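PDB 4LK4: VESB protease from Vibrio cholerae, which probably acts as a secreted trypsin-like serine endopeptidase of the S1 family, hydrolysing internal peptide bonds of protein substrates. Local coordinates for residues A[47-52]-A[106-111]; A[65-70]-A[83-88]; A[102-107]-A[239-244]; A[245-250]-A[272-277]; A[42-47]-A[116-121]. The protein carries 1 engineered substitution. All blocks are in the same frame, centred on the assembly; numbering follows the deposited sequence.

Interaction 1 of 5, residues A[47-52]-A[106-111]; sequences GGRYVL and IVELAQ
Val51 and Val107 face each other as an antiparallel hydrogen-bonded pair: Val51 N donates to Val107 O at 2.9 Å, and Val107 N returns a bond to Val51 O. Val51 CB and Val107 CB are 4.0 Å apart. Two residues before Val51, Arg49 O takes the N-H of Leu109 at 2.7 Å. On the face carrying Tyr50, Leu52, Ile106 and Glu108, Tyr50 CD1 rests 3.7 Å from Ile106 CG2, and CE1 of the same ring lies beside the CG of Glu108, with ring and carboxylate planes 84° apart. Strands 50-52 and 106-109 run 158° apart, as neighbours in the closed six-stranded first barrel of the chymotrypsin-like fold. Arg49, in the type II' turn from Gly47 to Tyr50, has its CG between backbone N and carbonyl carbon (chi1 61°), over the centre of one Tyr50 face. Its chain then bends, and NH1 donates to Leu109 O at 2.9 Å, near the guanidinium plane. Further out, one water touches Tyr50 OH at 2.6 Å and donates to Glu108 OE1 at 2.8 Å. Gln247 N also bonds Tyr50 OH; Tyr90 OH holds Glu108 OE1, and Ser249 OG and Gln87 NE2 hold OE2.

Interaction 2 of 5, residues A[65-70]-A[83-88]; sequences SVDVII and RIAAQK
Arg83, paired with Ile69, reaches diagonally to Asp67 on the partner strand of its hairpin, and its side chain can be followed atom by atom. CB lies 4.1 Å from Ile69 CG1. CG is anti to the backbone N (chi1 -175°), which puts Arg83 CG 4.0 Å from that same Ile69 CG1, with CD still close to it. From CG to NE the chain is extended, which brings the charged end level with the carboxylate. There NE and NH2 grip one oxygen side-on, each 3.0 Å from Asp67 OD2, which lies near the guanidinium plane. NH2 meets the anti lone pair of Asp67 OD2, whereas NE comes in on the anti side but 33° out of the carboxylate plane; the two planar groups are turned 71° from each other. NH2 has a further partner in Ala33 O. Asp67 OD1 sits 3.3 Å from Ala85 CA and has a long, weak ion pair with Arg31. Val68 and Ile84 exchange two backbone bonds, Val68 N to Ile84 O being 2.8 Å, and Ala86 N donates to Val66 O at 2.9 Å. This hairpin, strands 66-70 and 82-91, belongs to the first six-stranded barrel of the chymotrypsin-like fold. With Asp67 buried, the double grip on OD2 would be expected to favour the ionised carboxylate, and together with the Ala33 O bond it limits rotation of the guanidinium.

Interaction 3 of 5, residues A[102-107]-A[239-244]; sequences NDIAIV and DWITKH
The C-terminal helix of the trypsin-like domain lays Trp240, Ile241 and His244 against Ile104 and Ile106, the residues that follow the Asp103 loop into the first barrel. The axes of strand 105-107 and helix 239-243 pass 9.3 Å apart at 27°, and the gap is filled by apolar side chains. In Trp240, CG is anti to the backbone N (chi1 -178°), and the indole beyond it slides past Ile104 and Ile106 in the opposite direction to each. Ile104 CG2 makes a CH-pi contact over the six-membered ring, 4.2 Å from the centroid of that Trp240 ring and 18° off its normal. Trp240 CZ3 also meets Ile106 CG1 at 3.8 Å. Beside it, the Ile104 and Ile241 side chains cross at about a right angle, Ile104 CD1 4.0 Å from Ile241 CG1. Ile106 CG2 reaches the helix end at His244 O, 3.6 Å away. The other face of the indole is covered too: His244 ND1 lies above it, toward the rim, while donating to the backbone Trp240 O at 2.9 Å. His244 N bonds the same carbonyl from the other side of its plane, so two donors satisfy one oxygen where the helix ends. His92 stacks on Trp240. Next to Ile104, Asp103 OD2 bonds His56 ND1 and Ser216 OG, an arrangement consistent with the aspartate-histidine part of an S1 catalytic triad. A C-terminal helix returning to pack against the first barrel is typical of the chymotrypsin fold.

Interaction 4 of 5, residues A[245-250]-A[272-277]; sequences TNQLSY and NLDANA
An Asx turn closes the end of strand 262-272 in the Ig-like domain, and it is here that Leu273 and Asp274 meet Gln247, on the connection leading out of the protease domain. Asn272 OD1 accepts Asp274 N at 2.9 Å, the donor lying well above the carbonyl plane of the side chain, while Asn272 ND2 donates to Asn276 O at 3.0 Å; the one amide thus ties two points of the following loop back to Asn272. Across the contact, Leu273 N donates to Gln247 O at 2.8 Å, next to the non-hydrogen-bonded antiparallel pair Leu248-Asn272. The CG of Gln247 is anti to the carbonyl carbon (chi1 -54°), and the side chain then crosses that of Asp274 obliquely, with amide and carboxylate planes 42° apart. Gln247 NE2 comes within 3.3 Å of Asp274 OD2 at an angle too poor for a hydrogen bond. The link is made instead by a water, which donates to Gln247 OE1 at 3.0 Å and to Asp274 OD1 at 2.9 Å. Leu273 CD1 packs 3.8 Å from Ser249 CB. The loop follows strand 262-272, beside the start of strand 248-258, and Asp274 OD2 forms a salt bridge with Lys340 of strand 338-349, the next strand over. Leu273 also touches Arg49 of the protease domain, and Ser249 OG is bonded to Glu108 of strand 105-109.

Interaction 5 of 5, residues A[42-47]-A[116-121]; sequences GGSFLG and PAITLA
Polar contact between the end of strand 39-46 and residues 116-121 rests on one backbone bond: Ile118 N donates to Phe45 O at 3.0 Å, almost straight along the carbonyl (C=O...N angle 179°). Ala117 CA adds a CA-H...O contact to the same Phe45 O at 3.4 Å. The two chain pieces run 111° apart, so this is a crossing rather than a paired strand. The aromatic ring presents its edge to a carbonyl, with CD2 of Phe45 3.5 Å from Pro116 O, and Gly47 N lies 3.6 Å above the centre of one Phe45 face. Apolar contacts complete the interface. Leu46 and Leu120 cross at about a right angle, with CD2 of Leu46 3.7 Å from CD1 of Leu120, while the same Leu46 CD2 meets Ile118 CG2 at 4.1 Å. Ile118 CG2 also covers the hydroxyl of Ser44, 3.7 Å from OG, whose hydrogen-bonding partner is Gln211 OE1. Ala117 CB packs over the peptide joining Leu46 to Gly47, close to Leu46 O. Pro116 O has a second partner in Ser24 OG. In a chymotrypsin-like fold such an extended connection leads from the first barrel to the second; here one straight backbone bond joins it to the strand end, and the rest of the contact is mainly apolar packing of Leu46, Ile118 and Leu120, with Ala117 and the Phe45 ring edge.

In the fold
Following the chain from the N terminus, interaction 5 opens first, at strand 39-46, and its loop closes at 116-121. Interaction 1 opens where that strand turns at Gly47 and closes at 106-111, inside it; the hairpin of interaction 2 lies inside interaction 1 in turn. All three use neighbouring parts of the first barrel, where Ala110 N and Ala85 O bring interactions 1 and 2 together. Interaction 3 starts on strand 105-109, sharing Ile106 and Val107 with interaction 1, crosses interaction 5 and closes only at the last helix of the protease domain, 238-243. Interaction 4 follows in series within the Ig-like domain, and Tyr50-Gln247 and Glu108-Ser249 bonds tie it back to interaction 1.

Interaction 1 of 5, residues A[47-52]-A[106-111]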
# COMPACT_ATOMS: atom_id res chain seq x y z
N GLY A 47 9.60 4.33 -7.44
CA GLY A 47 9.93 5.13 -8.62
C GLY A 47 8.77 6.07 -8.93
O GLY A 47 7.60 5.81 -8.56
N GLY A 48 9.10 7.18 -9.60
CA GLY A 48 8.10 8.15 -10.01
C GLY A 48 7.50 8.75 -8.79
O GLY A 48 8.19 9.34 -8.01
N ARG A 49 6.21 8.57 -8.59
CA ARG A 49 5.55 9.15 -7.44
C ARG A 49 4.93 8.09 -6.52
O ARG A 49 4.00 8.39 -5.79
CB ARG A 49 4.50 10.18 -7.91
CG ARG A 49 3.36 9.63 -8.78
CD ARG A 49 2.21 10.60 -8.93
NE ARG A 49 2.46 11.56 -10.01
CZ ARG A 49 2.56 12.88 -9.87
NH1 ARG A 49 2.44 13.48 -8.69
NH2 ARG A 49 2.80 13.62 -10.94
N TYR A 50 5.49 6.88 -6.48
CA TYR A 50 4.87 5.82 -5.72
C TYR A 50 5.73 5.21 -4.64
O TYR A 50 6.91 4.93 -4.83
CB TYR A 50 4.42 4.72 -6.64
CG TYR A 50 3.46 5.18 -7.70
CD1 TYR A 50 2.14 5.46 -7.38
CD2 TYR A 50 3.87 5.34 -9.04
CE1 TYR A 50 1.24 5.89 -8.34
CE2 TYR A 50 2.96 5.77 -10.02
CZ TYR A 50 1.65 6.04 -9.66
OH TYR A 50 0.74 6.46 -10.58
N VAL A 51 5.09 4.98 -3.50
CA VAL A 51 5.68 4.36 -2.34
C VAL A 51 4.86 3.13 -1.94
O VAL A 51 3.63 3.15 -1.97
CB VAL A 51 5.63 5.36 -1.19
CG1 VAL A 51 5.96 4.69 0.12
CG2 VAL A 51 6.58 6.51 -1.48
N LEU A 52 5.55 2.07 -1.56
CA LEU A 52 4.94 0.81 -1.15
C LEU A 52 5.01 0.73 0.35
O LEU A 52 6.06 1.06 0.95
CB LEU A 52 5.73 -0.36 -1.72
CG LEU A 52 5.27 -1.76 -1.34
CD1 LEU A 52 3.82 -2.00 -1.72
CD2 LEU A 52 6.18 -2.81 -1.97
N ILE A 106 -0.44 1.54 -1.51
CA ILE A 106 0.41 2.41 -2.31
C ILE A 106 0.14 3.85 -1.90
O ILE A 106 -1.01 4.25 -1.77
CB ILE A 106 0.09 2.30 -3.83
CG1 ILE A 106 0.46 0.91 -4.35
CG2 ILE A 106 0.79 3.39 -4.64
CD1 ILE A 106 1.92 0.56 -4.16
N VAL A 107 1.20 4.62 -1.70
CA VAL A 107 1.06 6.05 -1.51
C VAL A 107 1.48 6.71 -2.81
O VAL A 107 2.61 6.53 -3.26
CB VAL A 107 1.90 6.56 -0.34
CG1 VAL A 107 1.64 8.04 -0.10
CG2 VAL A 107 1.59 5.75 0.92
N GLU A 108 0.55 7.42 -3.44
CA GLU A 108 0.82 8.22 -4.61
C GLU A 108 1.20 9.59 -4.08
O GLU A 108 0.49 10.14 -3.25
CB GLU A 108 -0.46 8.30 -5.42
CG GLU A 108 -0.34 9.06 -6.72
CD GLU A 108 -1.68 9.29 -7.38
OE1 GLU A 108 -2.27 8.30 -7.87
OE2 GLU A 108 -2.14 10.47 -7.40
N LEU A 109 2.32 10.12 -4.54
CA LEU A 109 2.90 11.35 -4.01
C LEU A 109 2.52 12.55 -4.83
O LEU A 109 2.28 12.41 -6.01
CB LEU A 109 4.41 11.22 -4.07
CG LEU A 109 4.99 10.08 -3.25
CD1 LEU A 109 6.50 10.23 -3.16
CD2 LEU A 109 4.40 10.07 -1.85
N ALA A 110 2.51 13.73 -4.24
CA ALA A 110 2.15 14.96 -4.98
C ALA A 110 3.17 15.37 -6.05
O ALA A 110 2.91 16.24 -6.87
CB ALA A 110 1.93 16.13 -4.02
N GLN A 111 4.33 14.75 -6.06
CA GLN A 111 5.27 14.95 -7.16
C GLN A 111 6.19 13.75 -7.23
O GLN A 111 6.30 13.00 -6.28
CB GLN A 111 6.05 16.26 -6.97
CG GLN A 111 6.40 16.53 -5.53
CD GLN A 111 7.19 17.80 -5.30
OE1 GLN A 111 7.96 18.25 -6.15
NE2 GLN A 111 7.02 18.38 -4.11
O HOH W 1 -1.78 6.30 -9.84

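Interaction 2 of 5, residues A[65-70]-A[83-88]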
# COMPACT_ATOMS: atom_id res chain seq x y z
N SER A 65 -3.05 14.16 5.52
CA SER A 65 -2.34 14.25 6.78
C SER A 65 -0.97 13.52 6.71
O SER A 65 -0.32 13.29 7.76
CB SER A 65 -3.20 13.66 7.88
OG SER A 65 -3.27 12.24 7.70
N VAL A 66 -0.52 13.17 5.51
CA VAL A 66 0.69 12.33 5.38
C VAL A 66 1.72 12.86 4.41
O VAL A 66 1.39 13.22 3.28
CB VAL A 66 0.32 10.90 4.98
CG1 VAL A 66 1.55 10.11 4.52
CG2 VAL A 66 -0.36 10.21 6.16
N ASP A 67 2.97 12.91 4.88
CA ASP A 67 4.14 13.13 4.05
C ASP A 67 4.97 11.86 4.03
O ASP A 67 4.83 11.01 4.91
CB ASP A 67 5.04 14.23 4.60
CG ASP A 67 4.41 15.60 4.54
OD1 ASP A 67 3.55 15.82 3.65
OD2 ASP A 67 4.78 16.47 5.40
N VAL A 68 5.85 11.76 3.04
CA VAL A 68 6.86 10.73 3.02
C VAL A 68 8.21 11.39 2.90
O VAL A 68 8.33 12.51 2.38
CB VAL A 68 6.67 9.74 1.86
CG1 VAL A 68 5.22 9.34 1.74
CG2 VAL A 68 7.18 10.31 0.54
N ILE A 69 9.22 10.69 3.39
CA ILE A 69 10.63 11.13 3.28
C ILE A 69 11.41 10.00 2.68
O ILE A 69 11.64 9.00 3.34
CB ILE A 69 11.28 11.49 4.61
CG1 ILE A 69 10.48 12.57 5.31
CG2 ILE A 69 12.71 11.99 4.36
CD1 ILE A 69 10.89 12.78 6.76
N ILE A 70 11.77 10.16 1.41
CA ILE A 70 12.44 9.14 0.61
C ILE A 70 13.92 9.29 0.88
O ILE A 70 14.46 10.38 0.82
CB ILE A 70 12.20 9.36 -0.92
CG1 ILE A 70 10.69 9.30 -1.24
CG2 ILE A 70 12.90 8.31 -1.75
CD1 ILE A 70 10.34 9.45 -2.70
N ARG A 83 11.42 15.18 1.33
CA ARG A 83 10.12 15.15 1.99
C ARG A 83 9.07 15.58 0.98
O ARG A 83 9.18 16.66 0.42
CB ARG A 83 10.09 16.09 3.19
CG ARG A 83 8.80 16.00 3.97
CD ARG A 83 8.98 16.44 5.40
NE ARG A 83 7.72 16.41 6.12
CZ ARG A 83 7.58 16.57 7.43
NH1 ARG A 83 8.66 16.75 8.21
NH2 ARG A 83 6.36 16.54 7.96
N ILE A 84 8.08 14.73 0.75
CA ILE A 84 7.06 14.98 -0.26
C ILE A 84 5.65 14.66 0.28
O ILE A 84 5.44 13.66 0.96
CB ILE A 84 7.31 14.09 -1.49
CG1 ILE A 84 8.74 14.28 -1.98
CG2 ILE A 84 6.34 14.42 -2.62
CD1 ILE A 84 9.01 13.51 -3.26
N ALA A 85 4.67 15.46 -0.08
CA ALA A 85 3.30 15.19 0.37
C ALA A 85 2.65 14.00 -0.34
O ALA A 85 2.88 13.75 -1.52
CB ALA A 85 2.41 16.42 0.19
N ALA A 86 1.84 13.27 0.41
CA ALA A 86 1.00 12.25 -0.17
C ALA A 86 -0.18 12.95 -0.83
O ALA A 86 -0.66 13.98 -0.33
CB ALA A 86 0.54 11.31 0.91
N GLN A 87 -0.64 12.45 -1.97
CA GLN A 87 -1.88 12.97 -2.51
C GLN A 87 -2.96 11.91 -2.64
O GLN A 87 -4.13 12.24 -2.47
CB GLN A 87 -1.67 13.74 -3.82
CG GLN A 87 -1.66 12.92 -5.09
CD GLN A 87 -1.52 13.78 -6.34
OE1 GLN A 87 -1.49 15.02 -6.26
NE2 GLN A 87 -1.42 13.13 -7.51
N LYS A 88 -2.60 10.65 -2.90
CA LYS A 88 -3.58 9.56 -2.84
C LYS A 88 -3.03 8.31 -2.16
O LYS A 88 -1.84 8.02 -2.20
CB LYS A 88 -4.08 9.22 -4.25
CG LYS A 88 -4.92 10.30 -4.93
CD LYS A 88 -6.39 10.21 -4.54
CE LYS A 88 -7.20 11.51 -4.74
NZ LYS A 88 -6.81 12.34 -5.91

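Interaction 3 of 5, residues A[102-107]-A[239-244]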
# COMPACT_ATOMS: atom_id res chain seq x y z
N ASN A 102 -3.92 -9.20 3.37
CA ASN A 102 -3.78 -8.29 2.26
C ASN A 102 -3.39 -6.92 2.74
O ASN A 102 -3.94 -5.93 2.30
CB ASN A 102 -5.05 -8.26 1.44
CG ASN A 102 -5.55 -9.65 1.14
OD1 ASN A 102 -4.83 -10.50 0.61
ND2 ASN A 102 -6.79 -9.91 1.53
N ASP A 103 -2.41 -6.90 3.64
CA ASP A 103 -1.98 -5.69 4.29
C ASP A 103 -0.99 -4.98 3.40
O ASP A 103 0.21 -5.06 3.59
CB ASP A 103 -1.35 -6.01 5.64
CG ASP A 103 -1.11 -4.78 6.50
OD1 ASP A 103 -1.65 -3.69 6.20
OD2 ASP A 103 -0.35 -4.92 7.50
N ILE A 104 -1.51 -4.30 2.39
CA ILE A 104 -0.65 -3.61 1.47
C ILE A 104 -1.33 -2.37 0.95
O ILE A 104 -2.55 -2.33 0.80
CB ILE A 104 -0.27 -4.55 0.33
CG1 ILE A 104 0.79 -3.91 -0.57
CG2 ILE A 104 -1.50 -4.97 -0.47
CD1 ILE A 104 1.39 -4.86 -1.58
N ALA A 105 -0.51 -1.35 0.67
CA ALA A 105 -0.98 -0.06 0.20
C ALA A 105 0.04 0.65 -0.65
O ALA A 105 1.21 0.45 -0.50
CB ALA A 105 -1.36 0.82 1.40
N ILE A 106 -0.44 1.54 -1.51
CA ILE A 106 0.41 2.41 -2.31
C ILE A 106 0.14 3.85 -1.90
O ILE A 106 -1.01 4.25 -1.77
CB ILE A 106 0.09 2.30 -3.83
CG1 ILE A 106 0.46 0.91 -4.35
CG2 ILE A 106 0.79 3.39 -4.64
CD1 ILE A 106 1.92 0.56 -4.16
N VAL A 107 1.20 4.62 -1.70
CA VAL A 107 1.06 6.05 -1.51
C VAL A 107 1.48 6.71 -2.81
O VAL A 107 2.61 6.53 -3.26
CB VAL A 107 1.90 6.56 -0.34
CG1 VAL A 107 1.64 8.04 -0.10
CG2 VAL A 107 1.59 5.75 0.92
N ASP A 239 1.07 -7.93 -9.44
CA ASP A 239 0.02 -7.41 -10.30
C ASP A 239 -0.79 -6.34 -9.61
O ASP A 239 -1.18 -5.35 -10.25
CB ASP A 239 -0.94 -8.51 -10.78
CG ASP A 239 -0.28 -9.48 -11.74
OD1 ASP A 239 0.85 -9.22 -12.21
OD2 ASP A 239 -0.89 -10.52 -12.01
N TRP A 240 -1.08 -6.54 -8.33
CA TRP A 240 -1.87 -5.53 -7.63
C TRP A 240 -1.09 -4.22 -7.58
O TRP A 240 -1.65 -3.13 -7.79
CB TRP A 240 -2.28 -6.02 -6.24
CG TRP A 240 -3.11 -5.03 -5.53
CD1 TRP A 240 -4.48 -4.93 -5.57
CD2 TRP A 240 -2.65 -3.95 -4.71
NE1 TRP A 240 -4.89 -3.86 -4.81
CE2 TRP A 240 -3.79 -3.24 -4.27
CE3 TRP A 240 -1.38 -3.50 -4.31
CZ2 TRP A 240 -3.70 -2.12 -3.46
CZ3 TRP A 240 -1.30 -2.39 -3.51
CH2 TRP A 240 -2.46 -1.71 -3.10
N ILE A 241 0.22 -4.34 -7.37
CA ILE A 241 1.09 -3.17 -7.29
C ILE A 241 1.17 -2.47 -8.63
O ILE A 241 1.07 -1.26 -8.70
CB ILE A 241 2.51 -3.56 -6.83
CG1 ILE A 241 2.45 -4.03 -5.38
CG2 ILE A 241 3.48 -2.38 -6.95
CD1 ILE A 241 3.62 -4.87 -4.94
N THR A 242 1.35 -3.24 -9.69
CA THR A 242 1.41 -2.70 -11.03
C THR A 242 0.14 -1.94 -11.34
O THR A 242 0.19 -0.85 -11.88
CB THR A 242 1.60 -3.84 -12.03
OG1 THR A 242 2.86 -4.44 -11.76
CG2 THR A 242 1.53 -3.34 -13.48
N LYS A 243 -0.99 -2.53 -10.98
CA LYS A 243 -2.29 -1.91 -11.24
C LYS A 243 -2.45 -0.58 -10.51
O LYS A 243 -3.12 0.32 -11.03
CB LYS A 243 -3.42 -2.87 -10.87
CG LYS A 243 -4.77 -2.17 -10.69
CD LYS A 243 -5.96 -3.11 -10.49
CE LYS A 243 -7.15 -2.31 -10.00
NZ LYS A 243 -8.42 -3.07 -10.07
N HIS A 244 -1.83 -0.41 -9.33
CA HIS A 244 -1.98 0.82 -8.58
C HIS A 244 -0.77 1.76 -8.64
O HIS A 244 -0.70 2.71 -7.88
CB HIS A 244 -2.39 0.51 -7.15
CG HIS A 244 -3.74 -0.11 -7.06
ND1 HIS A 244 -3.94 -1.47 -7.14
CD2 HIS A 244 -4.98 0.45 -6.96
CE1 HIS A 244 -5.24 -1.73 -7.10
NE2 HIS A 244 -5.89 -0.58 -6.98

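Interaction 4 of 5, residues A[245-250]-A[272-277]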
# COMPACT_ATOMS: atom_id res chain seq x y z
N THR A 245 0.15 1.52 -9.58
CA THR A 245 1.27 2.43 -9.83
C THR A 245 1.32 2.73 -11.32
O THR A 245 2.39 2.84 -11.93
CB THR A 245 2.59 1.78 -9.40
OG1 THR A 245 2.75 0.52 -10.08
CG2 THR A 245 2.65 1.57 -7.87
N ASN A 246 0.13 2.87 -11.91
CA ASN A 246 -0.06 2.86 -13.35
C ASN A 246 -0.44 4.25 -13.90
O ASN A 246 -1.00 4.38 -14.99
CB ASN A 246 -1.16 1.84 -13.64
CG ASN A 246 -1.03 1.20 -15.01
OD1 ASN A 246 -0.07 1.43 -15.74
ND2 ASN A 246 -2.03 0.41 -15.37
N GLN A 247 -0.16 5.30 -13.13
CA GLN A 247 -0.39 6.69 -13.58
C GLN A 247 -1.84 7.03 -13.94
O GLN A 247 -2.12 7.93 -14.75
CB GLN A 247 0.56 7.04 -14.73
CG GLN A 247 2.03 6.79 -14.39
CD GLN A 247 2.92 7.06 -15.58
OE1 GLN A 247 3.54 8.12 -15.67
NE2 GLN A 247 2.98 6.12 -16.52
N LEU A 248 -2.75 6.30 -13.30
CA LEU A 248 -4.16 6.63 -13.28
C LEU A 248 -4.46 6.94 -11.83
O LEU A 248 -4.50 6.04 -10.99
CB LEU A 248 -5.00 5.44 -13.77
CG LEU A 248 -6.52 5.57 -13.68
CD1 LEU A 248 -6.97 6.85 -14.37
CD2 LEU A 248 -7.24 4.35 -14.27
N SER A 249 -4.63 8.22 -11.53
CA SER A 249 -4.89 8.67 -10.17
C SER A 249 -6.37 8.87 -9.91
O SER A 249 -7.06 9.62 -10.62
CB SER A 249 -4.16 9.97 -9.90
OG SER A 249 -4.48 10.44 -8.60
N TYR A 250 -6.86 8.26 -8.85
CA TYR A 250 -8.25 8.37 -8.51
C TYR A 250 -8.60 8.15 -7.03
O TYR A 250 -7.83 7.59 -6.25
CB TYR A 250 -9.02 7.39 -9.36
CG TYR A 250 -8.69 5.94 -9.09
CD1 TYR A 250 -7.54 5.35 -9.63
CD2 TYR A 250 -9.52 5.16 -8.31
CE1 TYR A 250 -7.24 4.01 -9.39
CE2 TYR A 250 -9.23 3.83 -8.05
CZ TYR A 250 -8.08 3.25 -8.60
OH TYR A 250 -7.82 1.91 -8.38
N ASN A 272 -5.77 11.12 -15.56
CA ASN A 272 -4.69 10.49 -16.31
C ASN A 272 -3.38 11.24 -16.11
O ASN A 272 -3.23 12.35 -16.63
CB ASN A 272 -5.03 10.48 -17.78
CG ASN A 272 -3.94 9.88 -18.64
OD1 ASN A 272 -3.23 8.97 -18.21
ND2 ASN A 272 -3.82 10.37 -19.87
N LEU A 273 -2.44 10.63 -15.39
CA LEU A 273 -1.12 11.18 -15.24
C LEU A 273 -0.14 10.66 -16.30
O LEU A 273 1.03 11.05 -16.28
CB LEU A 273 -0.57 10.88 -13.84
CG LEU A 273 -1.41 11.39 -12.67
CD1 LEU A 273 -0.80 11.00 -11.34
CD2 LEU A 273 -1.59 12.89 -12.74
N ASP A 274 -0.59 9.78 -17.20
CA ASP A 274 0.28 9.21 -18.24
C ASP A 274 0.38 10.16 -19.44
O ASP A 274 -0.52 10.96 -19.68
CB ASP A 274 -0.25 7.83 -18.70
CG ASP A 274 0.88 6.87 -19.20
OD1 ASP A 274 1.88 7.33 -19.81
OD2 ASP A 274 0.76 5.64 -18.98
N ALA A 275 1.49 10.08 -20.17
CA ALA A 275 1.74 10.96 -21.32
C ALA A 275 0.81 10.64 -22.50
O ALA A 275 0.45 11.54 -23.29
CB ALA A 275 3.21 10.90 -21.74
N ASN A 276 0.41 9.37 -22.61
CA ASN A 276 -0.55 8.97 -23.63
C ASN A 276 -1.99 9.07 -23.18
O ASN A 276 -2.30 8.86 -22.02
CB ASN A 276 -0.28 7.55 -24.09
CG ASN A 276 0.83 7.48 -25.10
OD1 ASN A 276 0.83 8.21 -26.10
ND2 ASN A 276 1.81 6.61 -24.85
N ALA A 277 -2.87 9.38 -24.12
CA ALA A 277 -4.27 9.58 -23.81
C ALA A 277 -4.97 8.30 -23.35
O ALA A 277 -4.62 7.19 -23.78
CB ALA A 277 -4.99 10.15 -25.03
O HOH W 2 4.24 8.35 -18.58

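Interaction 5 of 5, residues A[42-47]-A[116-121]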
# COMPACT_ATOMS: atom_id res chain seq x y z
N GLY A 42 7.06 2.91 8.01
CA GLY A 42 8.03 2.86 6.97
C GLY A 42 7.44 2.54 5.61
O GLY A 42 6.24 2.29 5.46
N GLY A 43 8.31 2.60 4.60
CA GLY A 43 7.90 2.33 3.24
C GLY A 43 9.12 2.16 2.37
O GLY A 43 10.24 2.25 2.86
N SER A 44 8.87 1.87 1.10
CA SER A 44 9.91 1.78 0.10
C SER A 44 9.48 2.58 -1.13
O SER A 44 8.29 2.70 -1.40
CB SER A 44 10.20 0.31 -0.24
OG SER A 44 9.22 -0.29 -1.07
N PHE A 45 10.44 3.16 -1.84
CA PHE A 45 10.13 4.02 -2.98
C PHE A 45 10.16 3.19 -4.25
O PHE A 45 11.17 2.56 -4.52
CB PHE A 45 11.15 5.17 -3.06
CG PHE A 45 10.91 6.11 -4.23
CD1 PHE A 45 9.68 6.65 -4.46
CD2 PHE A 45 11.96 6.45 -5.10
CE1 PHE A 45 9.47 7.50 -5.53
CE2 PHE A 45 11.76 7.30 -6.17
CZ PHE A 45 10.51 7.82 -6.39
N LEU A 46 9.07 3.17 -5.02
CA LEU A 46 9.01 2.30 -6.23
C LEU A 46 9.43 3.02 -7.51
O LEU A 46 9.61 2.38 -8.55
CB LEU A 46 7.63 1.71 -6.44
CG LEU A 46 7.08 0.90 -5.28
CD1 LEU A 46 5.60 0.65 -5.46
CD2 LEU A 46 7.81 -0.41 -5.15
N GLY A 47 9.60 4.33 -7.44
CA GLY A 47 9.93 5.13 -8.62
C GLY A 47 8.77 6.07 -8.93
O GLY A 47 7.60 5.81 -8.56
N PRO A 116 16.82 6.88 -6.15
CA PRO A 116 16.76 5.50 -6.62
C PRO A 116 15.58 4.74 -6.06
O PRO A 116 15.15 4.99 -4.93
CB PRO A 116 18.06 4.89 -6.11
CG PRO A 116 18.95 6.05 -5.79
CD PRO A 116 18.03 7.15 -5.37
N ALA A 117 15.07 3.82 -6.86
CA ALA A 117 13.93 3.00 -6.50
C ALA A 117 14.40 1.61 -6.07
O ALA A 117 15.44 1.12 -6.49
CB ALA A 117 12.97 2.90 -7.66
N ILE A 118 13.63 0.99 -5.20
CA ILE A 118 13.90 -0.37 -4.80
C ILE A 118 13.50 -1.31 -5.93
O ILE A 118 12.71 -0.97 -6.78
CB ILE A 118 13.13 -0.71 -3.52
CG1 ILE A 118 13.80 -1.90 -2.83
CG2 ILE A 118 11.63 -0.92 -3.80
CD1 ILE A 118 13.45 -1.97 -1.35
N THR A 119 14.09 -2.49 -5.95
CA THR A 119 13.74 -3.51 -6.89
C THR A 119 12.91 -4.50 -6.13
O THR A 119 13.31 -4.97 -5.05
CB THR A 119 15.01 -4.15 -7.49
OG1 THR A 119 15.75 -3.14 -8.20
CG2 THR A 119 14.64 -5.28 -8.47
N LEU A 120 11.73 -4.77 -6.66
CA LEU A 120 10.79 -5.67 -6.01
C LEU A 120 11.09 -7.07 -6.43
O LEU A 120 11.60 -7.30 -7.52
CB LEU A 120 9.37 -5.31 -6.41
CG LEU A 120 8.80 -3.99 -5.90
CD1 LEU A 120 7.32 -3.90 -6.25
CD2 LEU A 120 8.97 -3.86 -4.41
N ALA A 121 10.80 -8.04 -5.57
CA ALA A 121 11.00 -9.44 -5.92
C ALA A 121 10.02 -9.87 -7.05
O ALA A 121 8.90 -9.37 -7.14
CB ALA A 121 10.81 -10.31 -4.70